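PDB 3WQB: extracellular serine protease, which cleaves peptide bonds that follow two basic residues, one of them lysine, as a secreted calcium-binding serine protease of the furin-like subtilisin type. Local coordinates for residues 72-77 / 170-176. The protein carries 1 engineered substitution. Sequence-based numbering, arbitrary orientation.
Sequences VNVAVV and DNRVFNQ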
# COMPACT_ATOMS: atom_id res chain seq x y z
N VAL A 72 1.79 5.76 22.24
CA VAL A 72 1.50 5.01 21.01
C VAL A 72 2.71 4.27 20.46
O VAL A 72 3.75 4.88 20.19
CB VAL A 72 0.90 5.91 19.91
CG1 VAL A 72 0.52 5.09 18.67
CG2 VAL A 72 -0.34 6.62 20.44
N ASN A 73 2.57 2.95 20.29
CA ASN A 73 3.64 2.09 19.80
C ASN A 73 3.49 1.86 18.30
O ASN A 73 2.43 1.42 17.84
CB ASN A 73 3.64 0.74 20.53
CG ASN A 73 4.03 0.86 21.99
OD1 ASN A 73 4.77 1.77 22.39
ND2 ASN A 73 3.56 -0.09 22.79
N VAL A 74 4.53 2.20 17.55
CA VAL A 74 4.53 2.08 16.10
C VAL A 74 5.61 1.10 15.66
O VAL A 74 6.78 1.24 16.05
CB VAL A 74 4.78 3.45 15.41
CG1 VAL A 74 4.68 3.31 13.90
CG2 VAL A 74 3.79 4.50 15.89
N ALA A 75 5.23 0.12 14.83
CA ALA A 75 6.19 -0.80 14.20
C ALA A 75 6.52 -0.32 12.79
O ALA A 75 5.62 -0.09 11.98
CB ALA A 75 5.63 -2.20 14.14
N VAL A 76 7.81 -0.21 12.50
CA VAL A 76 8.27 0.14 11.16
C VAL A 76 8.82 -1.13 10.51
O VAL A 76 9.90 -1.61 10.86
CB VAL A 76 9.31 1.27 11.21
CG1 VAL A 76 9.84 1.58 9.83
CG2 VAL A 76 8.67 2.52 11.81
N VAL A 77 8.02 -1.69 9.61
CA VAL A 77 8.37 -2.93 8.91
C VAL A 77 8.96 -2.50 7.57
O VAL A 77 8.26 -2.07 6.67
CB VAL A 77 7.12 -3.84 8.76
CG1 VAL A 77 7.49 -5.17 8.13
CG2 VAL A 77 6.46 -4.06 10.13
N ASP A 170 1.80 -5.67 20.60
CA ASP A 170 1.29 -4.50 21.31
C ASP A 170 1.60 -3.17 20.63
O ASP A 170 1.56 -2.12 21.26
CB ASP A 170 1.77 -4.49 22.76
CG ASP A 170 3.28 -4.41 22.88
OD1 ASP A 170 4.00 -4.73 21.89
OD2 ASP A 170 3.75 -4.04 23.98
N ASN A 171 1.90 -3.22 19.34
CA ASN A 171 1.88 -2.00 18.55
C ASN A 171 0.46 -1.61 18.20
O ASN A 171 -0.38 -2.48 17.94
CB ASN A 171 2.71 -2.15 17.28
CG ASN A 171 4.17 -2.23 17.57
OD1 ASN A 171 4.77 -1.25 18.00
ND2 ASN A 171 4.75 -3.41 17.38
N ARG A 172 0.20 -0.31 18.19
CA ARG A 172 -1.08 0.20 17.71
C ARG A 172 -1.03 0.74 16.28
O ARG A 172 -2.07 1.06 15.72
CB ARG A 172 -1.65 1.26 18.65
CG ARG A 172 -2.24 0.68 19.93
CD ARG A 172 -3.31 1.59 20.53
NE ARG A 172 -4.53 1.53 19.74
CZ ARG A 172 -5.50 2.43 19.75
NH1 ARG A 172 -5.44 3.52 20.52
NH2 ARG A 172 -6.56 2.25 18.95
N VAL A 173 0.17 0.86 15.69
CA VAL A 173 0.30 1.26 14.29
C VAL A 173 1.35 0.36 13.65
O VAL A 173 2.43 0.17 14.21
CB VAL A 173 0.70 2.75 14.14
CG1 VAL A 173 0.74 3.14 12.68
CG2 VAL A 173 -0.28 3.66 14.88
N PHE A 174 1.02 -0.20 12.49
CA PHE A 174 2.00 -0.95 11.69
C PHE A 174 2.24 -0.21 10.39
O PHE A 174 1.35 -0.12 9.55
CB PHE A 174 1.52 -2.37 11.41
CG PHE A 174 1.48 -3.23 12.64
CD1 PHE A 174 0.34 -3.29 13.44
CD2 PHE A 174 2.61 -3.96 13.02
CE1 PHE A 174 0.33 -4.07 14.60
CE2 PHE A 174 2.60 -4.74 14.18
CZ PHE A 174 1.45 -4.80 14.97
N ASN A 175 3.43 0.36 10.28
CA ASN A 175 3.80 1.13 9.10
C ASN A 175 4.41 0.25 8.02
O ASN A 175 5.43 -0.39 8.25
CB ASN A 175 4.79 2.23 9.50
CG ASN A 175 5.08 3.17 8.36
OD1 ASN A 175 4.50 4.25 8.28
ND2 ASN A 175 5.97 2.76 7.45
N GLN A 176 3.76 0.20 6.86
CA GLN A 176 4.21 -0.63 5.74
C GLN A 176 4.48 0.22 4.50
O GLN A 176 3.62 0.36 3.61
CB GLN A 176 3.18 -1.70 5.41
CG GLN A 176 2.80 -2.56 6.58
CD GLN A 176 1.56 -3.33 6.25
OE1 GLN A 176 1.63 -4.48 5.78
NE2 GLN A 176 0.41 -2.67 6.40
O HOH W 1 7.65 0.62 6.50
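V74 and V173 lie side by side on one face of a parallel pair of strands, their side chains pointing the same way. Both put CG1 anti to the backbone N (chi1 near -176°), and V74 CG2 rests 4.0 Å from V173 CB. Beta-branched valine suits extended backbone, and this face is buried beneath helices 115-124 and 335-352. A75 and F174 occupy the other face. The small methyl of A75 lets larger neighbours close in: its CB is 3.7 Å from F174 CD2, meeting the ring obliquely, and 3.6 Å from N171 ND2, while the ring stacks with Y212. The N171 contact is packing only, its ND2 being hydrogen-bonded to Q142.

Strands 73-77 and 173-176 are adjacent in the central parallel sheet of the subtilisin fold, strand 73-77 leading directly to D78, the predicted charge-relay aspartate. The ladder alternates as parallel strands do: A75 N donates to V173 O, and A75 O accepts N175 N at 2.8 Å. V77 N then reaches N175 O. Where the ladder begins, N73 O takes two donors, R172 N at 2.8 Å and V173 N at 3.2 Å, tying loop residue R172 as well as V173 to strand 73-77.

Beyond it, the side-chain amide of N73 reaches across to the loop before strand 173-176, asparagine being short and offering an N-H to a backbone carbonyl. ND2 gives a straight bond (168°) to D170 O from above the carbonyl plane. D170 turns its carboxylate to R93. At the far end N175 shares the valine face, an amide tolerable there because both ends are satisfied: OD1 by S343 of helix 335-352, ND2 by S177 and by a water that also lies 2.8 Å from V77 O, linking the strands.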